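PDB 4FGM: aminopeptidase N family protein from Idiomarina loihiensis L2TR, which is probably a zinc-dependent aminopeptidase that removes amino-terminal residues from peptides, and binds a zinc ion together with maleic acid. Local coordinates for residues Leu303-Tyr312 against Tyr376-Leu385; Gln211-Phe220 against Cys272-Thr283. All coordinates share one frame; numbering follows the deposited sequence.

Contact 1. Residues Leu303-Tyr312 against Tyr376-Leu385; sequences LWFYEGMTSY and YYAKGALIAL. With ZN (zinc ion), chain C; MAE (maleic acid), chain B.
Tyr376 and Tyr377 lie against the helical turn 303-306 and Glu307, and Tyr312 packs farther along helix 378-394. The HExxH motif and the later glutamate Glu307 are consistent with a gluzincin-type catalytic domain. Tyr376 is covered most. Leu303 CB sits over one face of its ring, 4.0 Å from the centroid, and Leu303 CD1 continues alongside to the phenol end. Glu307 CG meets the ring edge. Tyr376 CG stands between the backbone N and the carbonyl carbon (chi1 51°), which lays the ring beside both side chains, pointing the same way. Helix 351-356 also touches this tyrosine.

Tyr377 has Glu307 CB over a face and Ser311 OG at its edge, near the ring plane. Tyr377 OH donates to maleic acid O1 at 2.6 Å. Glu307 OE1 binds the zinc ion at 2.2 Å, and His273 and His277 are the other protein ligands. Ser311 OG also donates to Glu307 O at 2.9 Å, from above the carbonyl plane. Glu307 O thus takes both the hydroxyl and the amide of Ser311.

Tyr312 CG is anti to the backbone N (chi1 163°), which carries the ring across Leu385, whose CA lies over one face. Its hydroxyl bonds to Asp388. Between the tyrosines the backbones come close. Gly308 CA is 3.7 Å from Gly380 CA, where a CB on either glycine would clash. The axes of 308-312 and 378-385 approach to 6.9 Å. Their crossing angle is -73°. Beyond the glycines, Met309, present as selenomethionine, rests its SE 3.6 Å from Ala384 CB.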
loop_
_atom_site.group_PDB
_atom_site.type_symbol
_atom_site.label_atom_id
_atom_site.label_comp_id
_atom_site.label_asym_id
_atom_site.label_seq_id
_atom_site.Cartn_x
_atom_site.Cartn_y
_atom_site.Cartn_z
ATOM N N LEU A 303 -11.829 1.521 -5.882
ATOM C CA LEU A 303 -10.686 1.672 -4.987
ATOM C C LEU A 303 -10.800 2.897 -4.077
ATOM O O LEU A 303 -10.071 3.005 -3.089
ATOM C CB LEU A 303 -9.384 1.720 -5.783
ATOM C CG LEU A 303 -9.047 0.422 -6.533
ATOM C CD1 LEU A 303 -7.657 0.537 -7.145
ATOM C CD2 LEU A 303 -9.103 -0.769 -5.581
ATOM N N TRP A 304 -11.714 3.814 -4.393
ATOM C CA TRP A 304 -11.900 5.000 -3.553
ATOM C C TRP A 304 -12.432 4.520 -2.211
ATOM O O TRP A 304 -12.236 5.155 -1.171
ATOM C CB TRP A 304 -12.920 5.969 -4.170
ATOM C CG TRP A 304 -14.329 5.424 -4.256
ATOM C CD1 TRP A 304 -14.906 4.792 -5.330
ATOM C CD2 TRP A 304 -15.333 5.464 -3.233
ATOM N NE1 TRP A 304 -16.202 4.441 -5.035
ATOM C CE2 TRP A 304 -16.490 4.839 -3.758
ATOM C CE3 TRP A 304 -15.370 5.968 -1.925
ATOM C CZ2 TRP A 304 -17.670 4.706 -3.021
ATOM C CZ3 TRP A 304 -16.548 5.837 -1.190
ATOM C CH2 TRP A 304 -17.681 5.210 -1.742
ATOM N N PHE A 305 -13.117 3.385 -2.246
ATOM C CA PHE A 305 -13.685 2.814 -1.043
ATOM C C PHE A 305 -12.724 1.803 -0.419
ATOM O O PHE A 305 -12.382 1.894 0.767
ATOM C CB PHE A 305 -15.039 2.161 -1.375
ATOM C CG PHE A 305 -15.652 1.404 -0.226
ATOM C CD1 PHE A 305 -15.331 0.058 -0.003
ATOM C CD2 PHE A 305 -16.526 2.043 0.650
ATOM C CE1 PHE A 305 -15.875 -0.640 1.081
ATOM C CE2 PHE A 305 -17.077 1.360 1.737
ATOM C CZ PHE A 305 -16.752 0.012 1.956
ATOM N N TYR A 306 -12.270 0.851 -1.223
ATOM C CA TYR A 306 -11.372 -0.175 -0.721
ATOM C C TYR A 306 -10.010 0.339 -0.274
ATOM O O TYR A 306 -9.385 -0.235 0.616
ATOM C CB TYR A 306 -11.262 -1.297 -1.755
ATOM C CG TYR A 306 -12.535 -2.101 -1.763
ATOM C CD1 TYR A 306 -12.885 -2.880 -0.655
ATOM C CD2 TYR A 306 -13.450 -1.992 -2.806
ATOM C CE1 TYR A 306 -14.119 -3.520 -0.581
ATOM C CE2 TYR A 306 -14.693 -2.628 -2.742
ATOM C CZ TYR A 306 -15.019 -3.386 -1.621
ATOM O OH TYR A 306 -16.254 -3.979 -1.517
ATOM N N GLU A 307 -9.549 1.426 -0.878
ATOM C CA GLU A 307 -8.281 2.001 -0.462
ATOM C C GLU A 307 -8.557 3.246 0.377
ATOM O O GLU A 307 -7.894 3.476 1.390
ATOM C CB GLU A 307 -7.407 2.352 -1.670
ATOM C CG GLU A 307 -6.771 1.143 -2.354
ATOM C CD GLU A 307 -5.979 0.267 -1.395
ATOM O OE1 GLU A 307 -5.756 0.692 -0.249
ATOM O OE2 GLU A 307 -5.576 -0.843 -1.789
ATOM N N GLY A 308 -9.557 4.028 -0.038
ATOM C CA GLY A 308 -9.918 5.249 0.668
ATOM C C GLY A 308 -10.312 5.076 2.125
ATOM O O GLY A 308 -9.714 5.711 3.002
HETATM N N MSE A 309 -11.312 4.230 2.391
HETATM C CA MSE A 309 -11.770 3.990 3.759
HETATM C C MSE A 309 -10.605 3.506 4.617
HETATM O O MSE A 309 -10.412 3.962 5.754
HETATM C CB MSE A 309 -12.883 2.928 3.792
HETATM C CG MSE A 309 -14.107 3.214 2.920
HETATM SE SE MSE A 309 -15.061 4.881 3.315
HETATM C CE MSE A 309 -14.586 5.871 1.731
ATOM N N THR A 310 -9.832 2.576 4.062
ATOM C CA THR A 310 -8.683 2.012 4.762
ATOM C C THR A 310 -7.642 3.094 5.064
ATOM O O THR A 310 -6.996 3.076 6.114
ATOM C CB THR A 310 -8.021 0.909 3.922
ATOM O OG1 THR A 310 -9.035 0.025 3.420
ATOM C CG2 THR A 310 -7.017 0.121 4.771
ATOM N N SER A 311 -7.494 4.042 4.142
ATOM C CA SER A 311 -6.533 5.123 4.329
ATOM C C SER A 311 -6.994 6.134 5.366
ATOM O O SER A 311 -6.216 6.976 5.801
ATOM C CB SER A 311 -6.244 5.828 3.006
ATOM O OG SER A 311 -5.490 4.980 2.158
ATOM N N TYR A 312 -8.261 6.058 5.758
ATOM C CA TYR A 312 -8.783 6.956 6.783
ATOM C C TYR A 312 -8.673 6.245 8.125
ATOM O O TYR A 312 -8.260 6.829 9.124
ATOM C CB TYR A 312 -10.249 7.298 6.510
ATOM C CG TYR A 312 -10.981 7.866 7.710
ATOM C CD1 TYR A 312 -10.687 9.140 8.194
ATOM C CD2 TYR A 312 -11.977 7.126 8.356
ATOM C CE1 TYR A 312 -11.369 9.669 9.289
ATOM C CE2 TYR A 312 -12.666 7.644 9.449
ATOM C CZ TYR A 312 -12.359 8.916 9.911
ATOM O OH TYR A 312 -13.048 9.438 10.982
ATOM N N TYR A 376 -6.742 8.187 -5.145
ATOM C CA TYR A 376 -7.961 7.571 -4.633
ATOM C C TYR A 376 -7.710 7.136 -3.196
ATOM O O TYR A 376 -8.641 6.803 -2.460
ATOM C CB TYR A 376 -8.404 6.392 -5.510
ATOM C CG TYR A 376 -7.344 5.355 -5.823
ATOM C CD1 TYR A 376 -6.998 4.373 -4.890
ATOM C CD2 TYR A 376 -6.713 5.334 -7.074
ATOM C CE1 TYR A 376 -6.057 3.391 -5.197
ATOM C CE2 TYR A 376 -5.768 4.357 -7.391
ATOM C CZ TYR A 376 -5.447 3.389 -6.447
ATOM O OH TYR A 376 -4.521 2.421 -6.758
ATOM N N TYR A 377 -6.440 7.167 -2.795
ATOM C CA TYR A 377 -6.054 6.830 -1.430
ATOM C C TYR A 377 -6.364 8.039 -0.558
ATOM O O TYR A 377 -7.168 7.967 0.371
ATOM C CB TYR A 377 -4.549 6.567 -1.331
ATOM C CG TYR A 377 -4.102 5.189 -1.728
ATOM C CD1 TYR A 377 -4.167 4.127 -0.825
ATOM C CD2 TYR A 377 -3.583 4.947 -2.997
ATOM C CE1 TYR A 377 -3.718 2.857 -1.177
ATOM C CE2 TYR A 377 -3.133 3.683 -3.357
ATOM C CZ TYR A 377 -3.201 2.648 -2.441
ATOM O OH TYR A 377 -2.724 1.413 -2.782
ATOM N N ALA A 378 -5.707 9.153 -0.879
ATOM C CA ALA A 378 -5.850 10.398 -0.126
ATOM C C ALA A 378 -7.237 11.023 -0.213
ATOM O O ALA A 378 -7.835 11.345 0.815
ATOM C CB ALA A 378 -4.792 11.403 -0.576
ATOM N N LYS A 379 -7.756 11.202 -1.425
ATOM C CA LYS A 379 -9.079 11.790 -1.543
ATOM C C LYS A 379 -10.141 10.828 -1.005
ATOM O O LYS A 379 -11.157 11.256 -0.452
ATOM C CB LYS A 379 -9.396 12.176 -2.987
ATOM C CG LYS A 379 -10.646 13.036 -3.069
ATOM C CD LYS A 379 -10.908 13.590 -4.453
ATOM C CE LYS A 379 -12.144 14.487 -4.428
ATOM N NZ LYS A 379 -12.428 15.109 -5.754
ATOM N N GLY A 380 -9.904 9.530 -1.164
ATOM C CA GLY A 380 -10.849 8.559 -0.643
ATOM C C GLY A 380 -10.868 8.702 0.870
ATOM O O GLY A 380 -11.905 8.557 1.519
ATOM N N ALA A 381 -9.708 9.008 1.437
ATOM C CA ALA A 381 -9.595 9.169 2.876
ATOM C C ALA A 381 -10.399 10.379 3.334
ATOM O O ALA A 381 -11.035 10.345 4.388
ATOM C CB ALA A 381 -8.134 9.324 3.273
ATOM N N LEU A 382 -10.371 11.449 2.546
ATOM C CA LEU A 382 -11.113 12.649 2.901
ATOM C C LEU A 382 -12.620 12.406 2.739
ATOM O O LEU A 382 -13.436 12.966 3.478
ATOM C CB LEU A 382 -10.649 13.832 2.046
ATOM C CG LEU A 382 -9.183 14.227 2.259
ATOM C CD1 LEU A 382 -8.854 15.439 1.409
ATOM C CD2 LEU A 382 -8.929 14.533 3.724
ATOM N N ILE A 383 -12.984 11.561 1.777
ATOM C CA ILE A 383 -14.381 11.217 1.560
ATOM C C ILE A 383 -14.852 10.481 2.810
ATOM O O ILE A 383 -15.908 10.784 3.366
ATOM C CB ILE A 383 -14.547 10.288 0.343
ATOM C CG1 ILE A 383 -14.342 11.083 -0.948
ATOM C CG2 ILE A 383 -15.917 9.607 0.385
ATOM C CD1 ILE A 383 -14.552 10.272 -2.216
ATOM N N ALA A 384 -14.052 9.513 3.252
ATOM C CA ALA A 384 -14.377 8.735 4.445
ATOM C C ALA A 384 -14.532 9.665 5.644
ATOM O O ALA A 384 -15.440 9.495 6.453
ATOM C CB ALA A 384 -13.279 7.694 4.719
ATOM N N LEU A 385 -13.638 10.644 5.756
ATOM C CA LEU A 385 -13.689 11.606 6.853
ATOM C C LEU A 385 -15.019 12.343 6.824
ATOM O O LEU A 385 -15.667 12.525 7.857
ATOM C CB LEU A 385 -12.565 12.632 6.724
ATOM C CG LEU A 385 -12.715 13.874 7.610
ATOM C CD1 LEU A 385 -12.381 13.519 9.055
ATOM C CD2 LEU A 385 -11.803 14.981 7.101
HETATM ZN ZN ZN C . -4.384 -0.573 0.916
HETATM C C1 MAE B . -2.154 -1.157 -0.443
HETATM O O1 MAE B . -3.000 -0.739 -1.309
HETATM O O2 MAE B . -2.576 -1.866 0.499
HETATM C C2 MAE B . -0.729 -0.814 -0.651
HETATM C C3 MAE B . 0.164 -1.249 -1.536
HETATM C C4 MAE B . -0.061 -2.232 -2.590
HETATM O O3 MAE B . -1.121 -2.851 -2.803
HETATM O O4 MAE B . 0.917 -2.404 -3.346
#

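Contact 2. Residues Gln211-Phe220 against Cys272-Thr283. With ZN (zinc ion), chain C; MAE (maleic acid), chain B.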
loop_
_atom_site.group_PDB
_atom_site.type_symbol
_atom_site.label_atom_id
_atom_site.label_comp_id
_atom_site.label_asym_id
_atom_site.label_seq_id
_atom_site.Cartn_x
_atom_site.Cartn_y
_atom_site.Cartn_z
ATOM N N GLN A 211 -10.011 -3.431 16.032
ATOM C CA GLN A 211 -10.602 -3.771 14.745
ATOM C C GLN A 211 -11.592 -4.936 14.830
ATOM O O GLN A 211 -12.690 -4.865 14.264
ATOM C CB GLN A 211 -9.500 -4.040 13.712
ATOM C CG GLN A 211 -8.699 -2.763 13.392
ATOM C CD GLN A 211 -7.955 -2.811 12.065
ATOM O OE1 GLN A 211 -8.459 -3.344 11.073
ATOM N NE2 GLN A 211 -6.757 -2.225 12.036
ATOM N N ILE A 212 -11.219 -5.998 15.542
ATOM C CA ILE A 212 -12.109 -7.139 15.696
ATOM C C ILE A 212 -13.394 -6.691 16.402
ATOM O O ILE A 212 -14.487 -7.130 16.048
ATOM C CB ILE A 212 -11.442 -8.263 16.506
ATOM C CG1 ILE A 212 -10.250 -8.820 15.729
ATOM C CG2 ILE A 212 -12.445 -9.366 16.776
ATOM C CD1 ILE A 212 -9.345 -9.726 16.547
ATOM N N SER A 213 -13.264 -5.818 17.399
ATOM C CA SER A 213 -14.436 -5.310 18.106
ATOM C C SER A 213 -15.295 -4.517 17.132
ATOM O O SER A 213 -16.521 -4.582 17.182
ATOM C CB SER A 213 -14.033 -4.384 19.258
ATOM O OG SER A 213 -13.399 -5.102 20.295
ATOM N N LEU A 214 -14.642 -3.771 16.244
ATOM C CA LEU A 214 -15.349 -2.951 15.267
ATOM C C LEU A 214 -16.265 -3.777 14.363
ATOM O O LEU A 214 -17.441 -3.451 14.193
ATOM C CB LEU A 214 -14.343 -2.162 14.424
ATOM C CG LEU A 214 -14.888 -1.139 13.423
ATOM C CD1 LEU A 214 -13.821 -0.099 13.141
ATOM C CD2 LEU A 214 -15.330 -1.827 12.144
ATOM N N PHE A 215 -15.724 -4.840 13.778
ATOM C CA PHE A 215 -16.515 -5.693 12.906
ATOM C C PHE A 215 -17.271 -6.734 13.722
ATOM O O PHE A 215 -18.174 -7.404 13.212
ATOM C CB PHE A 215 -15.617 -6.390 11.880
ATOM C CG PHE A 215 -15.001 -5.455 10.883
ATOM C CD1 PHE A 215 -13.766 -4.870 11.130
ATOM C CD2 PHE A 215 -15.668 -5.141 9.703
ATOM C CE1 PHE A 215 -13.206 -3.978 10.214
ATOM C CE2 PHE A 215 -15.120 -4.253 8.782
ATOM C CZ PHE A 215 -13.883 -3.672 9.037
ATOM N N GLU A 216 -16.891 -6.862 14.990
ATOM C CA GLU A 216 -17.517 -7.817 15.895
ATOM C C GLU A 216 -17.299 -9.249 15.430
ATOM O O GLU A 216 -17.949 -10.168 15.914
ATOM C CB GLU A 216 -19.019 -7.529 15.999
ATOM C CG GLU A 216 -19.340 -6.221 16.695
ATOM C CD GLU A 216 -20.822 -5.910 16.710
ATOM O OE1 GLU A 216 -21.633 -6.841 16.512
ATOM O OE2 GLU A 216 -21.176 -4.732 16.932
ATOM N N GLU A 217 -16.368 -9.430 14.498
ATOM C CA GLU A 217 -16.075 -10.744 13.946
ATOM C C GLU A 217 -14.794 -10.699 13.120
ATOM O O GLU A 217 -14.509 -9.691 12.474
ATOM C CB GLU A 217 -17.240 -11.186 13.061
ATOM C CG GLU A 217 -17.139 -12.599 12.535
ATOM C CD GLU A 217 -18.441 -13.069 11.915
ATOM O OE1 GLU A 217 -19.511 -12.676 12.427
ATOM O OE2 GLU A 217 -18.398 -13.842 10.931
ATOM N N ALA A 218 -14.026 -11.785 13.138
ATOM C CA ALA A 218 -12.787 -11.864 12.370
ATOM C C ALA A 218 -12.940 -12.922 11.282
ATOM O O ALA A 218 -13.428 -14.017 11.543
ATOM C CB ALA A 218 -11.629 -12.218 13.281
ATOM N N PRO A 219 -12.529 -12.610 10.044
ATOM C CA PRO A 219 -12.644 -13.574 8.941
ATOM C C PRO A 219 -11.531 -14.622 8.887
ATOM O O PRO A 219 -11.516 -15.470 8.002
ATOM C CB PRO A 219 -12.652 -12.677 7.707
ATOM C CG PRO A 219 -11.704 -11.586 8.104
ATOM C CD PRO A 219 -12.125 -11.284 9.540
ATOM N N PHE A 220 -10.604 -14.562 9.834
ATOM C CA PHE A 220 -9.489 -15.508 9.879
ATOM C C PHE A 220 -9.422 -16.183 11.249
ATOM O O PHE A 220 -10.060 -15.730 12.199
ATOM C CB PHE A 220 -8.170 -14.770 9.601
ATOM C CG PHE A 220 -8.047 -13.453 10.333
ATOM C CD1 PHE A 220 -8.264 -12.249 9.669
ATOM C CD2 PHE A 220 -7.731 -13.421 11.689
ATOM C CE1 PHE A 220 -8.183 -11.027 10.348
ATOM C CE2 PHE A 220 -7.651 -12.206 12.379
ATOM C CZ PHE A 220 -7.872 -11.006 11.705
ATOM N N CYS A 272 -1.881 -1.440 10.780
ATOM C CA CYS A 272 -3.300 -1.181 10.959
ATOM C C CYS A 272 -4.003 -1.180 9.600
ATOM O O CYS A 272 -5.138 -1.638 9.472
ATOM C CB CYS A 272 -3.487 0.174 11.640
ATOM S SG CYS A 272 -5.187 0.602 11.998
ATOM N N HIS A 273 -3.307 -0.663 8.593
ATOM C CA HIS A 273 -3.830 -0.571 7.239
ATOM C C HIS A 273 -4.012 -1.963 6.603
ATOM O O HIS A 273 -5.074 -2.279 6.046
ATOM C CB HIS A 273 -2.874 0.277 6.388
ATOM C CG HIS A 273 -3.349 0.520 4.991
ATOM N ND1 HIS A 273 -3.970 1.692 4.612
ATOM C CD2 HIS A 273 -3.299 -0.255 3.883
ATOM C CE1 HIS A 273 -4.281 1.630 3.328
ATOM N NE2 HIS A 273 -3.885 0.459 2.862
ATOM N N GLU A 274 -2.982 -2.800 6.684
ATOM C CA GLU A 274 -3.072 -4.127 6.087
ATOM C C GLU A 274 -4.089 -5.004 6.815
ATOM O O GLU A 274 -4.848 -5.743 6.187
ATOM C CB GLU A 274 -1.696 -4.796 6.088
ATOM C CG GLU A 274 -0.590 -4.001 5.385
ATOM C CD GLU A 274 -0.992 -3.482 4.014
ATOM O OE1 GLU A 274 -1.840 -4.113 3.354
ATOM O OE2 GLU A 274 -0.451 -2.445 3.582
ATOM N N TYR A 275 -4.103 -4.904 8.142
ATOM C CA TYR A 275 -5.021 -5.677 8.977
ATOM C C TYR A 275 -6.467 -5.347 8.602
ATOM O O TYR A 275 -7.290 -6.243 8.404
ATOM C CB TYR A 275 -4.781 -5.350 10.454
ATOM C CG TYR A 275 -5.347 -6.363 11.432
ATOM C CD1 TYR A 275 -4.784 -7.637 11.549
ATOM C CD2 TYR A 275 -6.417 -6.032 12.273
ATOM C CE1 TYR A 275 -5.266 -8.548 12.479
ATOM C CE2 TYR A 275 -6.906 -6.939 13.208
ATOM C CZ TYR A 275 -6.326 -8.191 13.309
ATOM O OH TYR A 275 -6.777 -9.077 14.254
ATOM N N PHE A 276 -6.769 -4.058 8.497
ATOM C CA PHE A 276 -8.109 -3.606 8.139
ATOM C C PHE A 276 -8.526 -4.216 6.803
ATOM O O PHE A 276 -9.693 -4.584 6.595
ATOM C CB PHE A 276 -8.134 -2.084 8.009
ATOM C CG PHE A 276 -9.518 -1.498 7.964
ATOM C CD1 PHE A 276 -10.257 -1.343 9.136
ATOM C CD2 PHE A 276 -10.098 -1.130 6.754
ATOM C CE1 PHE A 276 -11.549 -0.826 9.106
ATOM C CE2 PHE A 276 -11.396 -0.608 6.711
ATOM C CZ PHE A 276 -12.124 -0.459 7.892
ATOM N N HIS A 277 -7.552 -4.320 5.901
ATOM C CA HIS A 277 -7.780 -4.885 4.569
ATOM C C HIS A 277 -8.303 -6.326 4.671
ATOM O O HIS A 277 -8.912 -6.841 3.715
ATOM C CB HIS A 277 -6.490 -4.865 3.734
ATOM C CG HIS A 277 -6.327 -3.633 2.897
ATOM N ND1 HIS A 277 -7.356 -3.087 2.152
ATOM C CD2 HIS A 277 -5.238 -2.877 2.633
ATOM C CE1 HIS A 277 -6.905 -2.055 1.466
ATOM N NE2 HIS A 277 -5.621 -1.909 1.740
ATOM N N SER A 278 -8.052 -6.987 5.807
ATOM C CA SER A 278 -8.532 -8.362 5.988
ATOM C C SER A 278 -10.039 -8.382 5.762
ATOM O O SER A 278 -10.602 -9.353 5.216
ATOM C CB SER A 278 -8.249 -8.852 7.404
ATOM O OG SER A 278 -6.882 -9.188 7.530
ATOM N N TRP A 279 -10.703 -7.327 6.225
ATOM C CA TRP A 279 -12.143 -7.244 6.054
ATOM C C TRP A 279 -12.405 -6.483 4.766
ATOM O O TRP A 279 -13.178 -6.921 3.899
ATOM C CB TRP A 279 -12.775 -6.471 7.204
ATOM C CG TRP A 279 -12.797 -7.209 8.486
ATOM C CD1 TRP A 279 -13.815 -7.992 8.972
ATOM C CD2 TRP A 279 -11.770 -7.220 9.477
ATOM N NE1 TRP A 279 -13.482 -8.483 10.220
ATOM C CE2 TRP A 279 -12.235 -8.022 10.554
ATOM C CE3 TRP A 279 -10.502 -6.624 9.566
ATOM C CZ2 TRP A 279 -11.479 -8.244 11.699
ATOM C CZ3 TRP A 279 -9.744 -6.839 10.705
ATOM C CH2 TRP A 279 -10.236 -7.642 11.765
ATOM N N ASN A 280 -11.744 -5.345 4.638
ATOM C CA ASN A 280 -11.934 -4.506 3.471
ATOM C C ASN A 280 -10.968 -4.821 2.341
ATOM O O ASN A 280 -9.775 -4.482 2.441
ATOM C CB ASN A 280 -11.788 -3.060 3.936
ATOM C CG ASN A 280 -12.476 -2.050 3.032
ATOM O OD1 ASN A 280 -13.301 -2.405 2.195
ATOM N ND2 ASN A 280 -12.150 -0.761 3.229
ATOM N N ILE A 281 -11.473 -5.559 1.349
ATOM C CA ILE A 281 -10.756 -6.033 0.164
ATOM C C ILE A 281 -10.412 -7.499 0.085
ATOM O O ILE A 281 -10.236 -8.024 -1.027
ATOM C CB ILE A 281 -9.467 -5.220 -0.143
ATOM C CG1 ILE A 281 -9.173 -5.290 -1.649
ATOM C CG2 ILE A 281 -8.264 -5.885 0.500
ATOM C CD1 ILE A 281 -10.328 -4.838 -2.501
ATOM N N LYS A 282 -10.260 -8.138 1.236
ATOM C CA LYS A 282 -9.936 -9.550 1.206
ATOM C C LYS A 282 -11.226 -10.356 1.257
ATOM O O LYS A 282 -11.318 -11.401 0.598
ATOM C CB LYS A 282 -9.036 -9.957 2.375
ATOM C CG LYS A 282 -7.557 -9.628 2.143
ATOM C CD LYS A 282 -7.236 -9.536 0.652
ATOM C CE LYS A 282 -6.837 -10.878 0.120
ATOM N NZ LYS A 282 -7.086 -10.910 -1.338
ATOM N N THR A 283 -12.212 -9.898 2.038
ATOM C CA THR A 283 -13.489 -10.607 2.128
ATOM C C THR A 283 -14.578 -9.738 1.509
ATOM O O THR A 283 -15.324 -10.197 0.644
ATOM C CB THR A 283 -13.836 -10.976 3.580
ATOM O OG1 THR A 283 -13.510 -9.887 4.454
ATOM C CG2 THR A 283 -13.063 -12.222 3.996
HETATM ZN ZN ZN C . -4.384 -0.573 0.916
HETATM C C1 MAE B . -2.154 -1.157 -0.443
HETATM O O1 MAE B . -3.000 -0.739 -1.309
HETATM O O2 MAE B . -2.576 -1.866 0.499
HETATM C C2 MAE B . -0.729 -0.814 -0.651
HETATM C C3 MAE B . 0.164 -1.249 -1.536
HETATM C C4 MAE B . -0.061 -2.232 -2.590
HETATM O O3 MAE B . -1.121 -2.851 -2.803
HETATM O O4 MAE B . 0.917 -2.404 -3.346
#
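Trp279 NE1 donates to Glu217 O at 2.8 Å, and the acceptor lies close to the indole plane. At the other end of the contact, Gln211 NE2 donates to Cys272 O at 3.1 Å. That bond is nearly straight (165°), lies in the carbonyl plane and uses a lone pair. Cys272 O also accepts the helical bond from Phe276 N, so two donors grip it. Gln211 CG is anti to the carbonyl carbon (chi1 -67°), and the chain runs on extended past the Tyr275 ring edge to reach Cys272. The hydroxyl of Tyr275 bonds to His185.

Cys272 to His277 lie on the HExxH helix, which carries His273, Glu274 and His277. His273 and His277 point away from 211-220 and bind the zinc ion, and His277 ND1 is held by Asn280 O at 2.8 Å. The face toward 211-220 forms an aromatic cluster around Trp279. Phe215 stacks face to face on the five-membered ring of Trp279, with centroids 3.6 Å apart and planes at 4°. Pro219 CD makes a CH-pi contact on the opposite indole face, where Phe220 also comes in offset edge-to-face. With an alanine here in place of Trp279 the indole is gone, and this would probably open a gap between Phe215 and Pro219 and leave Glu217 O without this donor. Farther out, Phe276 CE1 meets the edge of Phe215 at CZ, 3.7 Å away. Pro219 CB touches Thr283 CG2 at 3.8 Å.

Contact 2 comes first along the chain. It starts at the end of helix 197-215. The chain then runs through strands 222-230, 235-238 and 242-248 and returns on helix 262-277, where contact 2 closes. Contact 1 opens later, at 303-312. The largely helical stretch that follows includes helices 326-342 and 351-356, and 376-385 closes this second loop. The two loops lie in series and neither nest nor cross. Contact 2 ties helix 197-215 to the HExxH helix. Contact 1 ties the glutamate-bearing turn to helix 378-394. The contacts meet at the zinc ion, and Tyr306 and Thr310 pack on Asn280 between them.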